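Local coordinates for protein Pab-dependent poly(a)-specific ribonuclease subunit PAN2 (Neurospora crassa, PDB 4CZW) that probably shortens the poly(A) tails of messenger RNA as the catalytic exonuclease subunit of the Pan2-Pan3 deadenylation complex, this chain holding its pseudo-protease and nuclease domains, at residues A477-G482 with V489-D494. Residues are numbered along the deposited sequence; the frame is centred on the assembly and turned at random.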
loop_
_atom_site.group_PDB
_atom_site.type_symbol
_atom_site.label_atom_id
_atom_site.label_comp_id
_atom_site.label_asym_id
_atom_site.label_seq_id
_atom_site.Cartn_x
_atom_site.Cartn_y
_atom_site.Cartn_z
ATOM N N ALA A 477 18.059 -10.982 -8.776
ATOM C CA ALA A 477 16.846 -11.758 -9.001
ATOM C C ALA A 477 16.913 -12.492 -10.334
ATOM O O ALA A 477 16.975 -11.870 -11.394
ATOM C CB ALA A 477 15.623 -10.857 -8.950
ATOM N N SER A 478 16.902 -13.821 -10.275
ATOM C CA SER A 478 16.989 -14.636 -11.480
ATOM C C SER A 478 15.700 -15.409 -11.730
ATOM O O SER A 478 15.252 -16.177 -10.881
ATOM C CB SER A 478 18.165 -15.611 -11.383
ATOM O OG SER A 478 19.385 -14.921 -11.176
ATOM N N VAL A 479 15.103 -15.197 -12.900
ATOM C CA VAL A 479 13.918 -15.949 -13.292
ATOM C C VAL A 479 14.216 -16.753 -14.554
ATOM O O VAL A 479 14.785 -16.233 -15.515
ATOM C CB VAL A 479 12.707 -15.032 -13.529
ATOM C CG1 VAL A 479 11.431 -15.856 -13.568
ATOM C CG2 VAL A 479 12.616 -13.984 -12.434
ATOM N N VAL A 480 13.822 -18.023 -14.543
ATOM C CA VAL A 480 14.225 -18.971 -15.574
ATOM C C VAL A 480 13.025 -19.654 -16.234
ATOM O O VAL A 480 12.055 -20.005 -15.561
ATOM C CB VAL A 480 15.176 -20.038 -14.973
ATOM C CG1 VAL A 480 15.264 -21.269 -15.855
ATOM C CG2 VAL A 480 16.556 -19.441 -14.731
ATOM N N ARG A 481 13.093 -19.819 -17.554
ATOM C CA ARG A 481 12.078 -20.557 -18.304
ATOM C C ARG A 481 11.888 -21.965 -17.748
ATOM O O ARG A 481 12.852 -22.717 -17.596
ATOM C CB ARG A 481 12.454 -20.633 -19.785
ATOM C CG ARG A 481 12.476 -19.297 -20.502
ATOM C CD ARG A 481 12.962 -19.459 -21.934
ATOM N NE ARG A 481 12.878 -18.213 -22.688
ATOM C CZ ARG A 481 13.835 -17.290 -22.715
ATOM N NH1 ARG A 481 14.953 -17.471 -22.024
ATOM N NH2 ARG A 481 13.672 -16.185 -23.430
ATOM N N GLY A 482 10.643 -22.321 -17.453
ATOM C CA GLY A 482 10.342 -23.622 -16.884
ATOM C C GLY A 482 9.831 -24.622 -17.903
ATOM O O GLY A 482 9.516 -25.763 -17.557
ATOM N N VAL A 489 16.798 -21.793 -19.560
ATOM C CA VAL A 489 17.438 -20.539 -19.940
ATOM C C VAL A 489 16.778 -19.351 -19.245
ATOM O O VAL A 489 15.559 -19.184 -19.302
ATOM C CB VAL A 489 17.393 -20.323 -21.466
ATOM C CG1 VAL A 489 18.093 -19.025 -21.841
ATOM C CG2 VAL A 489 18.029 -21.502 -22.185
ATOM N N ALA A 490 17.591 -18.529 -18.590
ATOM C CA ALA A 490 17.089 -17.371 -17.862
ATOM C C ALA A 490 16.651 -16.258 -18.808
ATOM O O ALA A 490 17.300 -15.998 -19.820
ATOM C CB ALA A 490 18.146 -16.857 -16.897
ATOM N N PHE A 491 15.542 -15.605 -18.473
ATOM C CA PHE A 491 15.082 -14.448 -19.232
ATOM C C PHE A 491 15.101 -13.204 -18.349
ATOM O O PHE A 491 14.897 -12.087 -18.824
ATOM C CB PHE A 491 13.683 -14.688 -19.810
ATOM C CG PHE A 491 12.619 -14.925 -18.774
ATOM C CD1 PHE A 491 12.389 -16.194 -18.271
ATOM C CD2 PHE A 491 11.833 -13.878 -18.321
ATOM C CE1 PHE A 491 11.404 -16.412 -17.325
ATOM C CE2 PHE A 491 10.848 -14.089 -17.377
ATOM C CZ PHE A 491 10.632 -15.357 -16.880
ATOM N N ILE A 492 15.347 -13.411 -17.060
ATOM C CA ILE A 492 15.555 -12.315 -16.123
ATOM C C ILE A 492 16.737 -12.621 -15.213
ATOM O O ILE A 492 16.761 -13.651 -14.540
ATOM C CB ILE A 492 14.313 -12.048 -15.247
ATOM C CG1 ILE A 492 13.145 -11.549 -16.097
ATOM C CG2 ILE A 492 14.634 -11.025 -14.168
ATOM C CD1 ILE A 492 11.889 -11.275 -15.299
ATOM N N ASP A 493 17.721 -11.730 -15.203
ATOM C CA ASP A 493 18.849 -11.842 -14.287
ATOM C C ASP A 493 19.294 -10.449 -13.866
ATOM O O ASP A 493 20.383 -9.995 -14.220
ATOM C CB ASP A 493 20.006 -12.611 -14.928
ATOM C CG ASP A 493 21.101 -12.953 -13.934
ATOM O OD1 ASP A 493 20.793 -13.095 -12.731
ATOM O OD2 ASP A 493 22.271 -13.080 -14.354
ATOM N N ASP A 494 18.436 -9.773 -13.111
ATOM C CA ASP A 494 18.674 -8.387 -12.731
ATOM C C ASP A 494 19.458 -8.256 -11.432
ATOM O O ASP A 494 19.149 -8.908 -10.435
ATOM C CB ASP A 494 17.346 -7.640 -12.598
ATOM C CG ASP A 494 16.574 -7.585 -13.900
ATOM O OD1 ASP A 494 17.209 -7.664 -14.972
ATOM O OD2 ASP A 494 15.333 -7.458 -13.850
#
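Val479 faces both Phe491 and Ile492 across the antiparallel hairpin of strands 471-481 and 490-496, in the exonuclease domain, and this two-to-one pairing defines a classic beta bulge. The evidence is bifurcated acceptance at Val479 O: Phe491 N donates at 3.1 Å and Ile492 N at 3.3 Å, both within the carbonyl plane. Beyond the bulge the register moves by one residue, setting Val480 against Ala490.

Phe491 CG sits between its own backbone N and carbonyl carbon (chi1 61°), a placement that turns the ring across Val479, with Val479 O over one face. Phe491 CZ meets Val479 CG1 at 3.4 Å, while CD1 approaches Arg481 N, which lies in the ring plane at the edge. Ile492 packs beside the other methyl of Val479, and helix 529-541 touches both residues.

Arg481 runs extended from CG to NE and brings its guanidinium back against residues 489-491, where Phe491 CB lies over one face. The guanidinium and phenyl planes are 67° apart, which excludes a parallel stack. Glu434 forms a salt bridge with NE, and NH2 bonds to Glu427 O. An alanine here would probably cost Glu434 this salt bridge, Val489 O its side-chain donor and Phe491 CB the guanidinium face above it.

On the face bearing Ser478, near Asp445 and Glu447, probable ligands of the catalytic metals, helix 604-623 packs against the hairpin. Toward the hairpin turn, Val489 O is gripped from opposite faces of its carbonyl plane, by Arg481 N at 3.1 Å and Arg481 NH1 at 3.3 Å.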